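Local coordinates for hypothetical protein Atu2299 (Agrobacterium tumefaciens, PDB 2HLY), which is of unknown function but belongs to the DUF2026 family, which is probably related to the papain-like (clan CA) peptidases, at residues Q10-F14 with L203-W207. Residues are numbered along the deposited sequence; the frame is centred on the assembly and turned at random.
Sequences QTDYF and LTGAW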
loop_
_atom_site.group_PDB
_atom_site.type_symbol
_atom_site.label_atom_id
_atom_site.label_comp_id
_atom_site.label_asym_id
_atom_site.label_seq_id
_atom_site.Cartn_x
_atom_site.Cartn_y
_atom_site.Cartn_z
ATOM N N GLN A 10 -14.134 -1.723 3.207
ATOM C CA GLN A 10 -13.114 -1.394 4.223
ATOM C C GLN A 10 -12.515 -2.663 4.830
ATOM O O GLN A 10 -11.292 -2.796 4.977
ATOM C CB GLN A 10 -13.688 -0.471 5.307
ATOM C CG GLN A 10 -12.673 -0.173 6.393
ATOM C CD GLN A 10 -13.166 0.808 7.433
ATOM O OE1 GLN A 10 -13.453 1.967 7.122
ATOM N NE2 GLN A 10 -13.236 0.359 8.676
ATOM N N THR A 11 -13.373 -3.613 5.186
ATOM C CA THR A 11 -12.875 -4.797 5.847
ATOM C C THR A 11 -11.922 -5.583 4.943
ATOM O O THR A 11 -10.932 -6.149 5.417
ATOM C CB THR A 11 -14.026 -5.669 6.404
ATOM O OG1 THR A 11 -13.496 -6.587 7.372
ATOM C CG2 THR A 11 -14.783 -6.388 5.284
ATOM N N ASP A 12 -12.204 -5.577 3.641
ATOM C CA ASP A 12 -11.377 -6.296 2.662
ATOM C C ASP A 12 -10.066 -5.549 2.384
ATOM O O ASP A 12 -9.009 -6.156 2.170
ATOM C CB ASP A 12 -12.188 -6.549 1.390
ATOM C CG ASP A 12 -13.301 -7.573 1.615
ATOM O OD1 ASP A 12 -13.068 -8.528 2.391
ATOM O OD2 ASP A 12 -14.397 -7.428 1.024
ATOM N N TYR A 13 -10.138 -4.228 2.399
ATOM C CA TYR A 13 -8.922 -3.420 2.343
ATOM C C TYR A 13 -7.993 -3.820 3.487
ATOM O O TYR A 13 -6.790 -4.008 3.290
ATOM C CB TYR A 13 -9.287 -1.945 2.442
ATOM C CG TYR A 13 -8.105 -1.012 2.673
ATOM C CD1 TYR A 13 -7.515 -0.308 1.612
ATOM C CD2 TYR A 13 -7.610 -0.800 3.958
ATOM C CE1 TYR A 13 -6.444 0.567 1.831
ATOM C CE2 TYR A 13 -6.541 0.064 4.184
ATOM C CZ TYR A 13 -5.981 0.760 3.125
ATOM O OH TYR A 13 -4.955 1.639 3.404
ATOM N N PHE A 14 -8.535 -3.933 4.701
ATOM C CA PHE A 14 -7.706 -4.344 5.822
ATOM C C PHE A 14 -7.172 -5.770 5.667
ATOM O O PHE A 14 -6.042 -6.040 6.048
ATOM C CB PHE A 14 -8.445 -4.152 7.149
ATOM C CG PHE A 14 -8.586 -2.712 7.568
ATOM C CD1 PHE A 14 -7.512 -1.823 7.476
ATOM C CD2 PHE A 14 -9.806 -2.241 8.075
ATOM C CE1 PHE A 14 -7.647 -0.487 7.894
ATOM C CE2 PHE A 14 -9.942 -0.911 8.484
ATOM C CZ PHE A 14 -8.865 -0.040 8.388
ATOM N N LEU A 203 -7.628 -3.213 13.482
ATOM C CA LEU A 203 -7.647 -2.172 12.448
ATOM C C LEU A 203 -9.040 -1.623 12.220
ATOM O O LEU A 203 -9.960 -2.375 11.882
ATOM C CB LEU A 203 -7.126 -2.750 11.139
ATOM C CG LEU A 203 -5.649 -3.149 11.131
ATOM C CD1 LEU A 203 -5.358 -4.039 9.921
ATOM C CD2 LEU A 203 -4.743 -1.914 11.159
ATOM N N THR A 204 -9.179 -0.305 12.382
ATOM C CA THR A 204 -10.454 0.383 12.212
ATOM C C THR A 204 -10.228 1.775 11.623
ATOM O O THR A 204 -9.152 2.355 11.791
ATOM C CB THR A 204 -11.200 0.566 13.578
ATOM O OG1 THR A 204 -10.496 1.513 14.387
ATOM C CG2 THR A 204 -11.347 -0.769 14.345
ATOM N N GLY A 205 -11.251 2.305 10.967
ATOM C CA GLY A 205 -11.246 3.702 10.533
ATOM C C GLY A 205 -10.854 3.916 9.082
ATOM O O GLY A 205 -10.197 3.074 8.463
ATOM N N ALA A 206 -11.276 5.061 8.549
ATOM C CA ALA A 206 -10.954 5.458 7.178
ATOM C C ALA A 206 -10.657 6.947 7.093
ATOM O O ALA A 206 -11.356 7.771 7.712
ATOM C CB ALA A 206 -12.103 5.109 6.238
ATOM N N TRP A 207 -9.615 7.286 6.340
ATOM C CA TRP A 207 -9.279 8.694 6.062
ATOM C C TRP A 207 -10.235 9.301 5.061
ATOM O O TRP A 207 -10.475 10.515 5.081
ATOM C CB TRP A 207 -7.863 8.810 5.514
ATOM C CG TRP A 207 -6.834 8.434 6.518
ATOM C CD1 TRP A 207 -5.922 7.431 6.414
ATOM C CD2 TRP A 207 -6.623 9.050 7.795
ATOM N NE1 TRP A 207 -5.125 7.394 7.536
ATOM C CE2 TRP A 207 -5.548 8.358 8.415
ATOM C CE3 TRP A 207 -7.238 10.111 8.486
ATOM C CZ2 TRP A 207 -5.059 8.705 9.681
ATOM C CZ3 TRP A 207 -6.761 10.449 9.753
ATOM C CH2 TRP A 207 -5.690 9.740 10.343
ATOM O OXT TRP A 207 -10.777 8.608 4.198
HETATM O O HOH W 1 -14.142 1.422 11.230
#
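Phe-14, near the start of helix 10-24, lays its ring against the C-terminal tail at Leu-203. Phe-14 CB lies 4.2 Å from Leu-203 CD1. With CG anti to the carbonyl carbon (chi1 -73°), the ring reaches the tail, and Leu-203 CB stands 3.8 Å from the centroid of the Phe-14 ring, only 11° off the normal, a CH-pi contact over the face. Phe-14 CD1 meets both CB and CD1 of Leu-203, whereas CD2 and CE2 of the ring border the Leu-203 carbonyl, Phe-14 CE2 lying 3.7 Å from Leu-203 O. At the tip, Phe-14 CZ comes within 3.4 Å of Gly-205 O, which sits at the ring edge near its plane, so Leu-203 CB covers one face while Gly-205 O meets the edge. One turn earlier, Gln-10 extends alongside Gly-205 and Ala-206. Gln-10 OE1 lies 3.5 Å from Ala-206 CB, and the Gln-10 amide joins the tail backbone through one water, which accepts from Gln-10 NE2 at 2.9 Å and from Gly-205 N at 3.0 Å. Gly-205 takes a positive phi (98°), a conformation that suits glycine. Gly-205 and Trp-207 also share backbone hydrogen bonds with Met-119, while Leu-203 also touches Tyr-17 and Arg-18. The result is surface packing of an irregular C-terminal tail on the start of helix 10-24, bringing together segments 189 residues apart in sequence.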